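Local coordinates for Ketoacyl_synth_N domain-containing protein (Photorhabdus luminescens subsp. laumondii, PDB 6SMO) that lines part of the pocket holding a hexaketide in a type II polyketide synthase complex, probably as the ketosynthase-like partner subunit in chain elongation, at residues E263-F269 with A293-I299; N350-I354 with L366-A370; Y72-V77 with E220-F224; V100-F104 with Q313-S317. One frame throughout, in Å; residues are numbered along the deposited sequence.

Contact 1. Residues E263-F269 with A293-I299; sequences EYTAELF and AFSNKEI
E263, K297 and A266 bury the most surface in this contact between a short, weakly bonded helical turn (263-266, helical angles continuing to F269) and the C-terminal end of helix 286-296. CA pairs E263–A293 (5.5 Å) and A266–F294 (6.0 Å) set the register. E263 (chi1 m, chi2 t) brings CG to 4.3 Å from A293 CB and OE2 to 3.6 Å from N296 ND2. K297 (chi1 m, chi2 m, chi3 t, chi4 p) bends over the first segment, NZ making a weak hydrogen bond to E263 O (3.1 Å) and a long salt bridge to E267 OE1 (3.7 Å). Next to these polar contacts A266 CB meets F294 CD1 (3.7 Å) and I299 CG1 (4.3 Å). E298, at phi 56°, forms a Schellman motif, the classic helix terminator (I299 N to F294 O 2.8 Å), that turns I299 toward the first segment, its CG2 4.0 Å from the F269 ring centroid, over the face. F269 (chi1 m, chi2 91°) directs its edge at the face of F294 (chi1 m, chi2 -35°) in an offset edge-to-face pair, centroids 5.2 Å apart, planes at 80°. Beneath, F269 rests on strands 275-278 (A275, F277) and 351-356 (I353), and F294 meets F277 edge-to-face.

Contact 2. Residues N350-I354 with L366-A370; sequences NQIII and LSFSA
F368, with chi1 m and chi2 near -87°, lays its ring beside I354, CE2 standing 3.9 Å from I354 CD1; both project from the face of the sheet that also carries I352 and L366. The backbone is a regular antiparallel pair from a beta hairpin, strands 351-354 and 366-369, axes 4.7 Å apart at closest approach, directions 166° apart. Non-hydrogen-bonded pairs are Q351–S369 (CA–CA 4.2 Å) and I353–S367 (CA–CA 4.5 Å); hydrogen-bonded pairs are I352–F368 (CA–CA 5.3 Å) and I354–L366 (CA–CA 5.4 Å). In I352–F368, I352 N to F368 O is 2.8 Å and F368 N to I352 O 3.0 Å; in the other, I354 N to L366 O and L366 N to I354 O are both 2.9 Å. A further bond, A370 N to N350 O at 2.8 Å, continues the pairing one step beyond Q351–S369. On the other face Q351 (chi1 t, chi2 t) reaches diagonally to the neighbouring strand, NE2 making a weak 3.0 Å hydrogen bond to S367 OG, which also bonds T245. The hairpin lies inside the sheet: strand 275-278 pairs with 351-356 and strand 242-251 with 362-369, while helix 319-329 packs on I352, I354 and F368 and helix 161-175 on I354 and L366.

Contact 3. Residues Y72-V77 with E220-F224; sequences YGIVAV and EGAAF
Helix-on-sheet packing of the thiolase fold is seen here: helix 68-84 lies on strand 218-229, the axes of 72-77 and 221-224 passing 7.2 Å apart with a crossing angle of -37°. CA pairs Y72–A222 (5.5 Å) and V77–F224 (5.9 Å) fix the register. Small residues permit the close approach. A222, pointing at the helix, is a low bump between Y72 and A76, its CB 3.2 Å from Y72 O and 3.9 Å from A76 CB. F224, two residues on, is the larger bump (chi1 m, chi2 85°): its ring fills space that G73 leaves by lacking a side chain, since an ideal CB there would lie 4.0 Å from F224 CE1, and its CD1 touches A76 CB (3.7 Å). At the strand's start G221 has phi/psi 141/-152, a conformation that calls for glycine. Y72 (chi1 m) gives a weak 2.8 Å hydrogen bond from OH to E220 OE1, while E220 OE2 bonds S190. V77, chi1 t, closes the far end with a CH-pi contact, CG2 3.6 Å from the F224 ring centroid and 15° off its normal.

Contact 4. Residues V100-F104 with Q313-S317; sequences VGNCF and QFSVS
Q313 opens the second segment without reaching the first; its N bonds S317 OG (2.8 Å), tying the ends of this tight turn together. F314 follows with positive phi (61/-118) and chi1 m, and presents a ring face to the edge of F104 (chi1 m): the T-shaped pair has centroids 4.9 Å apart, planes at 76°, and CE2 atoms of F104 and F314 3.8 Å apart. S315, at phi/psi -60/-36, faces G101 (CA–CA 5.5 Å); chi1 p carries OG to within 2.9 Å of G101 O, and the same OG hydrogen-bonds E187 OE1. G101 leaves space, since an ideal CB would lie 3.6 Å from S315 CB. V316 continues the helical angles. The contact thus joins the end of a core strand of the thiolase-type fold, 96-101, to the turn before helix 319-329; the N102 side chain is about 11 Å from the bound hexaketide. F165 and Y162 of the ketosynthase chain touch F104 and F314 respectively. Strand 180-187 runs alongside, E187 also accepting from C103 N, and helix 192-204 packs on both rings.

In the fold
From the N terminus, contact 3 opens on helix 68-84 and contact 4 opens soon after, at the end of strand 96-101. Contact 3 closes first, joining that helix to strand 218-229; contact 4 closes only at 313-317, joining its strand to the loop before helix 319-329, so the two loops cross. They also meet in space, V316 CG2 lying 3.7 Å from G221 O. Nested within contact 4's loop, contact 1 joins helix 263-266 to the end of helix 286-296. Contact 2 then forms the late hairpin of strands 351-356 and 362-369, in series with the rest. It touches contact 1, I353 CD1 lying 3.4 Å from F269 CG. Contacts 2, 3 and 4 all reach one mixed sheet.

Contact 1. Residues E263-F269 with A293-I299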
loop_
_atom_site.group_PDB
_atom_site.type_symbol
_atom_site.label_atom_id
_atom_site.label_comp_id
_atom_site.label_asym_id
_atom_site.label_seq_id
_atom_site.Cartn_x
_atom_site.Cartn_y
_atom_site.Cartn_z
ATOM N N GLU C 263 6.509 -28.364 -6.291
ATOM C CA GLU C 263 5.604 -29.525 -6.064
ATOM C C GLU C 263 4.239 -29.047 -5.548
ATOM O O GLU C 263 3.257 -29.790 -5.731
ATOM C CB GLU C 263 6.230 -30.524 -5.089
ATOM C CG GLU C 263 7.417 -31.273 -5.669
ATOM C CD GLU C 263 7.886 -32.464 -4.851
ATOM O OE1 GLU C 263 7.438 -32.604 -3.695
ATOM O OE2 GLU C 263 8.700 -33.251 -5.376
ATOM N N TYR C 264 4.178 -27.866 -4.921
ATOM C CA TYR C 264 2.919 -27.235 -4.440
ATOM C C TYR C 264 2.111 -26.710 -5.635
ATOM O O TYR C 264 0.869 -26.669 -5.535
ATOM C CB TYR C 264 3.207 -26.132 -3.418
ATOM C CG TYR C 264 3.588 -26.637 -2.049
ATOM C CD1 TYR C 264 2.620 -26.940 -1.105
ATOM C CD2 TYR C 264 4.915 -26.822 -1.697
ATOM C CE1 TYR C 264 2.958 -27.409 0.155
ATOM C CE2 TYR C 264 5.272 -27.290 -0.443
ATOM C CZ TYR C 264 4.290 -27.584 0.487
ATOM O OH TYR C 264 4.632 -28.046 1.726
ATOM N N THR C 265 2.787 -26.322 -6.722
ATOM C CA THR C 265 2.154 -25.912 -8.006
ATOM C C THR C 265 1.548 -27.147 -8.687
ATOM O O THR C 265 0.503 -26.996 -9.348
ATOM C CB THR C 265 3.148 -25.202 -8.936
ATOM O OG1 THR C 265 3.878 -24.238 -8.176
ATOM C CG2 THR C 265 2.471 -24.515 -10.102
ATOM N N ALA C 266 2.184 -28.313 -8.532
ATOM C CA ALA C 266 1.748 -29.609 -9.109
ATOM C C ALA C 266 0.469 -30.098 -8.415
ATOM O O ALA C 266 -0.296 -30.840 -9.060
ATOM C CB ALA C 266 2.859 -30.626 -8.999
ATOM N N GLU C 267 0.249 -29.701 -7.156
ATOM C CA GLU C 267 -0.948 -30.076 -6.351
ATOM C C GLU C 267 -2.205 -29.403 -6.922
ATOM O O GLU C 267 -3.299 -29.975 -6.740
ATOM C CB GLU C 267 -0.757 -29.705 -4.876
ATOM C CG GLU C 267 -0.084 -30.794 -4.059
ATOM C CD GLU C 267 0.282 -30.400 -2.638
ATOM O OE1 GLU C 267 1.172 -31.053 -2.058
ATOM O OE2 GLU C 267 -0.324 -29.442 -2.112
ATOM N N LEU C 268 -2.061 -28.246 -7.579
ATOM C CA LEU C 268 -3.188 -27.467 -8.170
ATOM C C LEU C 268 -3.890 -28.288 -9.262
ATOM O O LEU C 268 -5.108 -28.094 -9.444
ATOM C CB LEU C 268 -2.672 -26.144 -8.749
ATOM C CG LEU C 268 -2.337 -25.042 -7.742
ATOM C CD1 LEU C 268 -1.778 -23.819 -8.454
ATOM C CD2 LEU C 268 -3.556 -24.655 -6.917
ATOM N N PHE C 269 -3.150 -29.155 -9.966
ATOM C CA PHE C 269 -3.631 -29.937 -11.138
ATOM C C PHE C 269 -4.724 -30.931 -10.721
ATOM O O PHE C 269 -5.644 -31.156 -11.532
ATOM C CB PHE C 269 -2.468 -30.654 -11.830
ATOM C CG PHE C 269 -1.672 -29.784 -12.770
ATOM C CD1 PHE C 269 -0.564 -29.081 -12.323
ATOM C CD2 PHE C 269 -2.039 -29.660 -14.102
ATOM C CE1 PHE C 269 0.163 -28.278 -13.189
ATOM C CE2 PHE C 269 -1.310 -28.857 -14.966
ATOM C CZ PHE C 269 -0.211 -28.167 -14.508
ATOM N N ALA C 293 9.563 -31.567 -11.290
ATOM C CA ALA C 293 8.603 -31.521 -10.161
ATOM C C ALA C 293 7.299 -32.226 -10.557
ATOM O O ALA C 293 6.711 -32.902 -9.688
ATOM C CB ALA C 293 8.357 -30.092 -9.742
ATOM N N PHE C 294 6.867 -32.071 -11.813
ATOM C CA PHE C 294 5.656 -32.721 -12.385
ATOM C C PHE C 294 5.917 -34.219 -12.590
ATOM O O PHE C 294 4.985 -35.019 -12.379
ATOM C CB PHE C 294 5.240 -32.059 -13.702
ATOM C CG PHE C 294 4.724 -30.644 -13.590
ATOM C CD1 PHE C 294 3.983 -30.231 -12.492
ATOM C CD2 PHE C 294 4.955 -29.729 -14.607
ATOM C CE1 PHE C 294 3.508 -28.931 -12.403
ATOM C CE2 PHE C 294 4.475 -28.431 -14.518
ATOM C CZ PHE C 294 3.753 -28.034 -13.417
ATOM N N SER C 295 7.142 -34.577 -12.994
ATOM C CA SER C 295 7.597 -35.978 -13.208
ATOM C C SER C 295 7.506 -36.764 -11.892
ATOM O O SER C 295 7.115 -37.946 -11.939
ATOM C CB SER C 295 8.992 -36.014 -13.778
ATOM O OG SER C 295 9.345 -37.331 -14.175
ATOM N N ASN C 296 7.846 -36.121 -10.768
ATOM C CA ASN C 296 7.818 -36.715 -9.403
ATOM C C ASN C 296 6.367 -36.991 -8.986
ATOM O O ASN C 296 6.127 -38.049 -8.369
ATOM C CB ASN C 296 8.510 -35.815 -8.375
ATOM C CG ASN C 296 9.996 -35.655 -8.618
ATOM O OD1 ASN C 296 10.656 -36.569 -9.109
ATOM N ND2 ASN C 296 10.534 -34.498 -8.269
ATOM N N LYS C 297 5.444 -36.078 -9.314
ATOM C CA LYS C 297 4.013 -36.124 -8.899
ATOM C C LYS C 297 3.155 -36.807 -9.975
ATOM O O LYS C 297 1.918 -36.831 -9.800
ATOM C CB LYS C 297 3.501 -34.707 -8.615
ATOM C CG LYS C 297 4.013 -34.078 -7.325
ATOM C CD LYS C 297 3.385 -34.663 -6.076
ATOM C CE LYS C 297 3.874 -34.012 -4.800
ATOM N NZ LYS C 297 3.247 -32.686 -4.585
ATOM N N GLU C 298 3.777 -37.346 -11.032
ATOM C CA GLU C 298 3.098 -38.052 -12.155
ATOM C C GLU C 298 2.042 -37.127 -12.774
ATOM O O GLU C 298 0.866 -37.538 -12.862
ATOM C CB GLU C 298 2.485 -39.371 -11.672
ATOM C CG GLU C 298 3.496 -40.492 -11.507
ATOM C CD GLU C 298 3.785 -41.279 -12.775
ATOM O OE1 GLU C 298 3.945 -42.512 -12.679
ATOM O OE2 GLU C 298 3.850 -40.659 -13.856
ATOM N N ILE C 299 2.454 -35.920 -13.178
ATOM C CA ILE C 299 1.602 -34.922 -13.894
ATOM C C ILE C 299 2.092 -34.829 -15.343
ATOM O O ILE C 299 3.316 -34.689 -15.546
ATOM C CB ILE C 299 1.630 -33.549 -13.188
ATOM C CG1 ILE C 299 1.294 -33.656 -11.697
ATOM C CG2 ILE C 299 0.722 -32.553 -13.897
ATOM C CD1 ILE C 299 -0.085 -34.206 -11.401
#

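Contact 2. Residues N350-I354 with L366-A370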
loop_
_atom_site.group_PDB
_atom_site.type_symbol
_atom_site.label_atom_id
_atom_site.label_comp_id
_atom_site.label_asym_id
_atom_site.label_seq_id
_atom_site.Cartn_x
_atom_site.Cartn_y
_atom_site.Cartn_z
ATOM N N ASN C 350 -10.011 -27.953 -19.752
ATOM C CA ASN C 350 -11.034 -27.683 -18.701
ATOM C C ASN C 350 -10.381 -27.053 -17.460
ATOM O O ASN C 350 -11.126 -26.750 -16.506
ATOM C CB ASN C 350 -11.820 -28.949 -18.340
ATOM C CG ASN C 350 -10.971 -30.049 -17.737
ATOM O OD1 ASN C 350 -9.745 -29.959 -17.708
ATOM N ND2 ASN C 350 -11.614 -31.099 -17.255
ATOM N N GLN C 351 -9.055 -26.869 -17.465
ATOM C CA GLN C 351 -8.293 -26.218 -16.363
ATOM C C GLN C 351 -7.004 -25.604 -16.921
ATOM O O GLN C 351 -6.255 -26.329 -17.602
ATOM C CB GLN C 351 -7.968 -27.228 -15.260
ATOM C CG GLN C 351 -7.415 -26.590 -13.992
ATOM C CD GLN C 351 -7.164 -27.595 -12.895
ATOM O OE1 GLN C 351 -6.761 -28.730 -13.142
ATOM N NE2 GLN C 351 -7.395 -27.178 -11.661
ATOM N N ILE C 352 -6.762 -24.320 -16.636
ATOM C CA ILE C 352 -5.488 -23.606 -16.955
ATOM C C ILE C 352 -4.850 -23.151 -15.638
ATOM O O ILE C 352 -5.530 -22.452 -14.860
ATOM C CB ILE C 352 -5.728 -22.426 -17.921
ATOM C CG1 ILE C 352 -6.334 -22.897 -19.246
ATOM C CG2 ILE C 352 -4.442 -21.641 -18.139
ATOM C CD1 ILE C 352 -6.814 -21.778 -20.142
ATOM N N ILE C 353 -3.594 -23.547 -15.407
ATOM C CA ILE C 353 -2.788 -23.188 -14.202
ATOM C C ILE C 353 -1.630 -22.292 -14.652
ATOM O O ILE C 353 -0.841 -22.731 -15.512
ATOM C CB ILE C 353 -2.306 -24.457 -13.470
ATOM C CG1 ILE C 353 -3.486 -25.244 -12.894
ATOM C CG2 ILE C 353 -1.283 -24.121 -12.393
ATOM C CD1 ILE C 353 -3.206 -26.711 -12.691
ATOM N N ILE C 354 -1.546 -21.084 -14.088
ATOM C CA ILE C 354 -0.524 -20.048 -14.421
ATOM C C ILE C 354 0.470 -19.958 -13.259
ATOM O O ILE C 354 0.014 -19.931 -12.101
ATOM C CB ILE C 354 -1.199 -18.690 -14.701
ATOM C CG1 ILE C 354 -2.314 -18.818 -15.742
ATOM C CG2 ILE C 354 -0.170 -17.645 -15.109
ATOM C CD1 ILE C 354 -3.495 -17.919 -15.480
ATOM N N LEU C 366 -1.791 -19.538 -9.818
ATOM C CA LEU C 366 -3.277 -19.477 -9.789
ATOM C C LEU C 366 -3.841 -20.618 -10.642
ATOM O O LEU C 366 -3.210 -20.959 -11.663
ATOM C CB LEU C 366 -3.733 -18.113 -10.319
ATOM C CG LEU C 366 -3.562 -16.940 -9.356
ATOM C CD1 LEU C 366 -3.591 -15.616 -10.103
ATOM C CD2 LEU C 366 -4.630 -16.965 -8.273
ATOM N N SER C 367 -4.986 -21.174 -10.231
ATOM C CA SER C 367 -5.702 -22.282 -10.917
ATOM C C SER C 367 -7.102 -21.812 -11.332
ATOM O O SER C 367 -7.871 -21.396 -10.445
ATOM C CB SER C 367 -5.774 -23.502 -10.035
ATOM O OG SER C 367 -6.513 -24.540 -10.663
ATOM N N PHE C 368 -7.403 -21.877 -12.634
ATOM C CA PHE C 368 -8.721 -21.533 -13.232
ATOM C C PHE C 368 -9.298 -22.775 -13.922
ATOM O O PHE C 368 -8.551 -23.441 -14.664
ATOM C CB PHE C 368 -8.579 -20.361 -14.207
ATOM C CG PHE C 368 -8.136 -19.072 -13.564
ATOM C CD1 PHE C 368 -9.061 -18.200 -13.012
ATOM C CD2 PHE C 368 -6.792 -18.736 -13.501
ATOM C CE1 PHE C 368 -8.652 -17.017 -12.415
ATOM C CE2 PHE C 368 -6.385 -17.552 -12.904
ATOM C CZ PHE C 368 -7.315 -16.696 -12.362
ATOM N N SER C 369 -10.579 -23.069 -13.676
ATOM C CA SER C 369 -11.302 -24.269 -14.177
ATOM C C SER C 369 -12.562 -23.848 -14.943
ATOM O O SER C 369 -13.183 -22.841 -14.552
ATOM C CB SER C 369 -11.632 -25.204 -13.045
ATOM O OG SER C 369 -10.448 -25.649 -12.400
ATOM N N ALA C 370 -12.924 -24.611 -15.979
ATOM C CA ALA C 370 -14.033 -24.319 -16.921
ATOM C C ALA C 370 -15.388 -24.509 -16.228
ATOM O O ALA C 370 -15.433 -25.185 -15.180
ATOM C CB ALA C 370 -13.918 -25.201 -18.140
#

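Contact 3. Residues Y72-V77 with E220-F224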
loop_
_atom_site.group_PDB
_atom_site.type_symbol
_atom_site.label_atom_id
_atom_site.label_comp_id
_atom_site.label_asym_id
_atom_site.label_seq_id
_atom_site.Cartn_x
_atom_site.Cartn_y
_atom_site.Cartn_z
ATOM N N TYR C 72 -4.317 3.753 -16.585
ATOM C CA TYR C 72 -4.348 2.387 -17.177
ATOM C C TYR C 72 -5.235 1.468 -16.328
ATOM O O TYR C 72 -5.927 0.604 -16.898
ATOM C CB TYR C 72 -2.940 1.792 -17.284
ATOM C CG TYR C 72 -1.964 2.533 -18.165
ATOM C CD1 TYR C 72 -2.377 3.238 -19.286
ATOM C CD2 TYR C 72 -0.605 2.500 -17.891
ATOM C CE1 TYR C 72 -1.471 3.910 -20.092
ATOM C CE2 TYR C 72 0.314 3.161 -18.690
ATOM C CZ TYR C 72 -0.120 3.869 -19.796
ATOM O OH TYR C 72 0.779 4.523 -20.587
ATOM N N GLY C 73 -5.201 1.644 -15.003
ATOM C CA GLY C 73 -5.969 0.835 -14.036
ATOM C C GLY C 73 -7.467 1.051 -14.172
ATOM O O GLY C 73 -8.205 0.047 -14.181
ATOM N N ILE C 74 -7.900 2.311 -14.283
ATOM C CA ILE C 74 -9.339 2.720 -14.298
ATOM C C ILE C 74 -9.995 2.243 -15.602
ATOM O O ILE C 74 -11.136 1.743 -15.528
ATOM C CB ILE C 74 -9.482 4.244 -14.085
ATOM C CG1 ILE C 74 -8.999 4.663 -12.694
ATOM C CG2 ILE C 74 -10.913 4.701 -14.333
ATOM C CD1 ILE C 74 -8.631 6.124 -12.580
ATOM N N VAL C 75 -9.311 2.386 -16.745
ATOM C CA VAL C 75 -9.835 1.976 -18.086
ATOM C C VAL C 75 -9.964 0.448 -18.131
ATOM O O VAL C 75 -10.921 -0.038 -18.764
ATOM C CB VAL C 75 -8.975 2.509 -19.252
ATOM C CG1 VAL C 75 -8.948 4.030 -19.285
ATOM C CG2 VAL C 75 -7.558 1.954 -19.247
ATOM N N ALA C 76 -9.043 -0.275 -17.483
ATOM C CA ALA C 76 -9.033 -1.755 -17.394
ATOM C C ALA C 76 -10.219 -2.234 -16.546
ATOM O O ALA C 76 -10.883 -3.206 -16.959
ATOM C CB ALA C 76 -7.719 -2.234 -16.826
ATOM N N VAL C 77 -10.470 -1.570 -15.412
ATOM C CA VAL C 77 -11.579 -1.891 -14.461
ATOM C C VAL C 77 -12.925 -1.626 -15.151
ATOM O O VAL C 77 -13.837 -2.462 -14.989
ATOM C CB VAL C 77 -11.442 -1.098 -13.145
ATOM C CG1 VAL C 77 -12.735 -1.074 -12.342
ATOM C CG2 VAL C 77 -10.300 -1.629 -12.292
ATOM N N GLU C 220 4.229 -1.875 -20.943
ATOM C CA GLU C 220 3.400 -1.272 -19.874
ATOM C C GLU C 220 1.926 -1.548 -20.174
ATOM O O GLU C 220 1.617 -2.098 -21.225
ATOM C CB GLU C 220 3.656 0.230 -19.790
ATOM C CG GLU C 220 3.282 0.980 -21.051
ATOM C CD GLU C 220 3.563 2.467 -20.969
ATOM O OE1 GLU C 220 2.990 3.234 -21.759
ATOM O OE2 GLU C 220 4.377 2.853 -20.130
ATOM N N GLY C 221 1.057 -1.188 -19.244
ATOM C CA GLY C 221 -0.399 -1.367 -19.405
ATOM C C GLY C 221 -1.058 -1.796 -18.109
ATOM O O GLY C 221 -0.522 -1.464 -17.033
ATOM N N ALA C 222 -2.180 -2.515 -18.206
ATOM C CA ALA C 222 -2.999 -2.962 -17.056
ATOM C C ALA C 222 -3.846 -4.177 -17.445
ATOM O O ALA C 222 -4.128 -4.357 -18.647
ATOM C CB ALA C 222 -3.862 -1.823 -16.572
ATOM N N ALA C 223 -4.226 -4.975 -16.444
ATOM C CA ALA C 223 -5.091 -6.170 -16.564
ATOM C C ALA C 223 -5.867 -6.343 -15.255
ATOM O O ALA C 223 -5.223 -6.328 -14.188
ATOM C CB ALA C 223 -4.250 -7.383 -16.879
ATOM N N PHE C 224 -7.194 -6.475 -15.337
ATOM C CA PHE C 224 -8.108 -6.605 -14.170
ATOM C C PHE C 224 -9.152 -7.695 -14.439
ATOM O O PHE C 224 -9.541 -7.899 -15.608
ATOM C CB PHE C 224 -8.769 -5.262 -13.850
ATOM C CG PHE C 224 -7.969 -4.380 -12.925
ATOM C CD1 PHE C 224 -6.978 -3.544 -13.418
ATOM C CD2 PHE C 224 -8.201 -4.393 -11.558
ATOM C CE1 PHE C 224 -6.241 -2.738 -12.565
ATOM C CE2 PHE C 224 -7.463 -3.585 -10.706
ATOM C CZ PHE C 224 -6.485 -2.760 -11.211
#

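Contact 4. Residues V100-F104 with Q313-S317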
loop_
_atom_site.group_PDB
_atom_site.type_symbol
_atom_site.label_atom_id
_atom_site.label_comp_id
_atom_site.label_asym_id
_atom_site.label_seq_id
_atom_site.Cartn_x
_atom_site.Cartn_y
_atom_site.Cartn_z
ATOM N N VAL C 100 -5.159 -4.447 -5.853
ATOM C CA VAL C 100 -4.234 -3.942 -6.910
ATOM C C VAL C 100 -2.806 -4.438 -6.673
ATOM O O VAL C 100 -2.446 -4.674 -5.529
ATOM C CB VAL C 100 -4.264 -2.400 -6.955
ATOM C CG1 VAL C 100 -3.582 -1.811 -8.175
ATOM C CG2 VAL C 100 -5.668 -1.848 -6.828
ATOM N N GLY C 101 -2.070 -4.637 -7.765
ATOM C CA GLY C 101 -0.635 -4.977 -7.793
ATOM C C GLY C 101 0.143 -3.937 -8.580
ATOM O O GLY C 101 -0.170 -3.753 -9.772
ATOM N N ASN C 102 1.096 -3.258 -7.938
ATOM C CA ASN C 102 1.924 -2.192 -8.565
ATOM C C ASN C 102 3.259 -2.083 -7.822
ATOM O O ASN C 102 3.231 -1.947 -6.584
ATOM C CB ASN C 102 1.194 -0.848 -8.588
ATOM C CG ASN C 102 2.014 0.247 -9.235
ATOM O OD1 ASN C 102 2.425 1.194 -8.569
ATOM N ND2 ASN C 102 2.275 0.116 -10.525
ATOM N N CYS C 103 4.372 -2.115 -8.563
ATOM C CA CYS C 103 5.760 -2.204 -8.034
ATOM C C CYS C 103 6.477 -0.849 -8.139
ATOM O O CYS C 103 7.049 -0.413 -7.120
ATOM C CB CYS C 103 6.548 -3.276 -8.778
ATOM S SG CYS C 103 5.793 -4.920 -8.680
ATOM N N PHE C 104 6.448 -0.212 -9.315
ATOM C CA PHE C 104 7.302 0.955 -9.672
ATOM C C PHE C 104 6.623 2.288 -9.323
ATOM O O PHE C 104 7.325 3.320 -9.342
ATOM C CB PHE C 104 7.687 0.910 -11.153
ATOM C CG PHE C 104 8.835 -0.016 -11.462
ATOM C CD1 PHE C 104 10.145 0.380 -11.236
ATOM C CD2 PHE C 104 8.607 -1.288 -11.966
ATOM C CE1 PHE C 104 11.202 -0.472 -11.515
ATOM C CE2 PHE C 104 9.667 -2.139 -12.244
ATOM C CZ PHE C 104 10.961 -1.730 -12.018
ATOM N N GLN C 313 6.043 -7.460 -17.711
ATOM C CA GLN C 313 5.205 -6.313 -17.286
ATOM C C GLN C 313 5.223 -6.193 -15.762
ATOM O O GLN C 313 4.434 -5.398 -15.247
ATOM C CB GLN C 313 3.777 -6.501 -17.787
ATOM C CG GLN C 313 3.690 -6.881 -19.255
ATOM C CD GLN C 313 2.258 -7.016 -19.699
ATOM O OE1 GLN C 313 1.768 -8.109 -19.961
ATOM N NE2 GLN C 313 1.572 -5.895 -19.774
ATOM N N PHE C 314 6.087 -6.961 -15.090
ATOM C CA PHE C 314 6.159 -6.969 -13.604
ATOM C C PHE C 314 4.820 -7.429 -13.027
ATOM O O PHE C 314 4.426 -8.553 -13.314
ATOM C CB PHE C 314 6.745 -5.675 -13.041
ATOM C CG PHE C 314 8.103 -5.376 -13.609
ATOM C CD1 PHE C 314 9.237 -5.925 -13.046
ATOM C CD2 PHE C 314 8.237 -4.598 -14.743
ATOM C CE1 PHE C 314 10.484 -5.677 -13.589
ATOM C CE2 PHE C 314 9.483 -4.348 -15.284
ATOM C CZ PHE C 314 10.601 -4.886 -14.704
ATOM N N SER C 315 4.158 -6.573 -12.253
ATOM C CA SER C 315 2.886 -6.931 -11.575
ATOM C C SER C 315 1.794 -7.333 -12.573
ATOM O O SER C 315 0.956 -8.155 -12.213
ATOM C CB SER C 315 2.435 -5.863 -10.621
ATOM O OG SER C 315 2.054 -4.692 -11.314
ATOM N N VAL C 316 1.740 -6.691 -13.734
ATOM C CA VAL C 316 0.727 -7.043 -14.770
ATOM C C VAL C 316 0.984 -8.470 -15.270
ATOM O O VAL C 316 0.012 -9.157 -15.604
ATOM C CB VAL C 316 0.671 -6.001 -15.902
ATOM C CG1 VAL C 316 -0.508 -6.236 -16.824
ATOM C CG2 VAL C 316 0.618 -4.594 -15.344
ATOM N N SER C 317 2.251 -8.865 -15.398
ATOM C CA SER C 317 2.594 -10.243 -15.833
ATOM C C SER C 317 1.991 -11.248 -14.849
ATOM O O SER C 317 2.153 -11.075 -13.641
ATOM C CB SER C 317 4.068 -10.423 -15.955
ATOM O OG SER C 317 4.557 -9.699 -17.062
#